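Beta-glucosidase (Chaetomella raphigera, PDB 6JXG) probably hydrolyses terminal, non-reducing beta-D-glucosyl residues of its substrates, releasing beta-D-glucose in cellulose degradation. Local coordinates at residues Ile329-Ile334 against Gly521-Ser526. Sequence-based numbering, arbitrary orientation.
Sequences IARDGI and GSVSPS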
ATOM      1  N   ILE A 329      -7.859   8.843   8.159  1.00 10.45           N
ATOM      2  CA  ILE A 329      -7.497   7.464   7.781  1.00 10.49           C
ATOM      3  C   ILE A 329      -7.265   6.543   8.969  1.00 10.73           C
ATOM      4  O   ILE A 329      -7.663   5.373   8.910  1.00 10.97           O
ATOM      5  CB  ILE A 329      -6.286   7.505   6.820  1.00 10.46           C
ATOM      6  CG1 ILE A 329      -6.715   8.184   5.504  1.00 10.74           C
ATOM      7  CG2 ILE A 329      -5.692   6.113   6.614  1.00 10.70           C
ATOM      8  CD1 ILE A 329      -5.627   8.553   4.579  1.00 11.65           C
ATOM      9  N   ALA A 330      -6.653   7.032  10.051  1.00 10.88           N
ATOM     10  CA  ALA A 330      -6.503   6.256  11.279  1.00 12.43           C
ATOM     11  C   ALA A 330      -7.869   5.860  11.791  1.00 12.98           C
ATOM     12  O   ALA A 330      -8.051   4.760  12.296  1.00 14.79           O
ATOM     13  CB  ALA A 330      -5.794   7.040  12.353  1.00 11.90           C
ATOM     14  N   ARG A 331      -8.845   6.739  11.615  1.00 11.65           N
ATOM     15  CA  ARG A 331     -10.210   6.433  12.041  1.00 12.23           C
ATOM     16  C   ARG A 331     -10.965   5.531  11.066  1.00 12.46           C
ATOM     17  O   ARG A 331     -11.560   4.515  11.420  1.00 13.92           O
ATOM     18  CB  ARG A 331     -10.951   7.793  12.220  1.00 12.13           C
ATOM     19  CG  ARG A 331     -12.437   7.786  12.537  1.00 14.64           C
ATOM     20  CD  ARG A 331     -12.964   9.234  12.458  1.00 15.61           C
ATOM     21  NE  ARG A 331     -13.112   9.526  11.053  1.00 17.77           N
ATOM     22  CZ  ARG A 331     -12.957  10.699  10.399  1.00 22.93           C
ATOM     23  NH1 ARG A 331     -12.604  11.768  11.012  1.00 22.49           N
ATOM     24  NH2 ARG A 331     -13.218  10.779   9.068  1.00 23.12           N
ATOM     25  N   ASP A 332     -11.039   5.963   9.813  1.00 12.70           N
ATOM     26  CA  ASP A 332     -11.928   5.348   8.861  1.00 12.27           C
ATOM     27  C   ASP A 332     -11.382   4.052   8.251  1.00 11.79           C
ATOM     28  O   ASP A 332     -12.091   3.380   7.537  1.00 12.64           O
ATOM     29  CB  ASP A 332     -12.313   6.310   7.736  1.00 13.41           C
ATOM     30  CG  ASP A 332     -13.150   7.486   8.166  1.00 13.60           C
ATOM     31  OD1 ASP A 332     -13.622   7.552   9.325  1.00 12.71           O
ATOM     32  OD2 ASP A 332     -13.412   8.321   7.257  1.00 12.50           O
ATOM     33  N   GLY A 333     -10.136   3.677   8.532  1.00 11.46           N
ATOM     34  CA  GLY A 333      -9.621   2.393   8.115  1.00 10.48           C
ATOM     35  C   GLY A 333      -9.692   1.329   9.183  1.00 10.82           C
ATOM     36  O   GLY A 333      -9.285   0.172   8.925  1.00 10.63           O
ATOM     37  N   ILE A 334     -10.097   1.709  10.404  1.00 10.51           N
ATOM     38  CA  ILE A 334     -10.416   0.716  11.442  1.00 10.83           C
ATOM     39  C   ILE A 334     -11.505  -0.233  10.970  1.00 10.57           C
ATOM     40  O   ILE A 334     -12.456   0.207  10.401  1.00 11.51           O
ATOM     41  CB  ILE A 334     -10.789   1.409  12.743  1.00 10.88           C
ATOM     42  CG1 ILE A 334      -9.555   2.172  13.309  1.00 10.42           C
ATOM     43  CG2 ILE A 334     -11.307   0.393  13.738  1.00 10.59           C
ATOM     44  CD1 ILE A 334      -9.839   2.948  14.608  1.00 11.34           C
ATOM     45  N   GLY A 521     -17.789   6.276  19.983  1.00 17.86           N
ATOM     46  CA  GLY A 521     -18.944   6.401  19.148  1.00 18.80           C
ATOM     47  C   GLY A 521     -19.169   7.720  18.432  1.00 17.95           C
ATOM     48  O   GLY A 521     -20.266   7.936  17.934  1.00 17.47           O
ATOM     49  N   SER A 522     -18.176   8.608  18.362  1.00 19.05           N
ATOM     50  CA  SER A 522     -18.383   9.847  17.619  1.00 19.12           C
ATOM     51  C   SER A 522     -18.635   9.508  16.179  1.00 19.04           C
ATOM     52  O   SER A 522     -19.425  10.186  15.483  1.00 19.35           O
ATOM     53  CB  SER A 522     -17.209  10.854  17.765  1.00 20.54           C
ATOM     54  OG  SER A 522     -15.957  10.289  17.340  1.00 22.66           O
ATOM     55  N   VAL A 523     -17.991   8.437  15.716  1.00 17.98           N
ATOM     56  CA  VAL A 523     -18.190   8.023  14.333  1.00 20.87           C
ATOM     57  C   VAL A 523     -18.350   6.519  14.352  1.00 19.32           C
ATOM     58  O   VAL A 523     -17.769   5.830  15.220  1.00 17.14           O
ATOM     59  CB  VAL A 523     -16.937   8.403  13.521  1.00 23.00           C
ATOM     60  CG1 VAL A 523     -16.965   7.805  12.151  1.00 23.27           C
ATOM     61  CG2 VAL A 523     -16.826   9.927  13.487  1.00 23.69           C
ATOM     62  N   SER A 524     -19.167   6.023  13.446  1.00 16.86           N
ATOM     63  CA  SER A 524     -19.317   4.594  13.249  1.00 17.82           C
ATOM     64  C   SER A 524     -18.110   4.029  12.459  1.00 17.08           C
ATOM     65  O   SER A 524     -17.666   4.665  11.491  1.00 17.01           O
ATOM     66  CB  SER A 524     -20.609   4.367  12.517  1.00 19.49           C
ATOM     67  OG  SER A 524     -20.779   3.023  12.281  1.00 22.97           O
ATOM     68  N   PRO A 525     -17.582   2.835  12.834  1.00 13.75           N
ATOM     69  CA  PRO A 525     -16.460   2.344  12.064  1.00 14.08           C
ATOM     70  C   PRO A 525     -16.950   1.990  10.674  1.00 12.20           C
ATOM     71  O   PRO A 525     -18.136   1.527  10.504  1.00 12.00           O
ATOM     72  CB  PRO A 525     -16.013   1.116  12.824  1.00 14.33           C
ATOM     73  CG  PRO A 525     -17.231   0.670  13.590  1.00 14.11           C
ATOM     74  CD  PRO A 525     -17.873   1.962  13.975  1.00 15.25           C
ATOM     75  N   SER A 526     -16.104   2.248   9.681  1.00 11.23           N
ATOM     76  CA  SER A 526     -16.511   2.078   8.264  1.00 11.00           C
ATOM     77  C   SER A 526     -15.448   1.339   7.401  1.00 11.72           C
ATOM     78  O   SER A 526     -15.564   1.277   6.138  1.00 12.30           O
ATOM     79  CB  SER A 526     -16.862   3.445   7.649  1.00 10.87           C
ATOM     80  OG  SER A 526     -15.682   4.242   7.533  1.00 12.06           O
TER
HETATM   81  O   HOH W   1     -13.550   2.823  10.811  1.00 11.09           O
HETATM   82  O   HOH W   2     -15.366   5.382   9.985  1.00 14.37           O
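Arg-331 lies across Val-523 where the C-terminal part of helix 323-332 meets the loop that follows helix 511-519, with side-chain packing at one end of the join and two bridging waters at the other. Loop 521-526 belongs to the glycoside hydrolase family 3 C-terminal domain, and the helix leads into strand 335-339, an outermost strand of that domain's mixed six-stranded sheet. CG of Arg-331 is anti to the backbone N (chi1 174°), and a bend at chi3 turns the guanidinium back onto its own neighbour, Asp-332. The side chains of Arg-331 and Val-523 cross at about a right angle, CD of Arg-331 resting 4.1 Å from CG2 of Val-523. The guanidinium grips Asp-332 side-on: NE gives a nearly straight bond to OD1 (2.7 Å), part of a salt bridge, and NH2 reaches OD2 at 3.1 Å. Both oxygens lie close to the guanidinium plane, yet each is approached from above the carboxylate plane, so the two flat groups are tilted against each other. An alanine in place of Arg-331 would probably leave the Asp-332 carboxylate without its charge mate, free to turn, and open a gap beside Val-523. A water 2.9 Å from Asp-332 OD1 also bonds Ser-524 O and Ser-526 OG; that hydroxyl has a further hydrogen bond with Lys-655. Ile-518 of helix 511-519 touches the side chains of Arg-331, Ile-334 and Pro-525. A second water links the backbones, accepting from Ser-526 N (2.9 Å). It is also hydrogen-bonded to Arg-331 O at 2.7 Å and Ile-334 O at 2.9 Å.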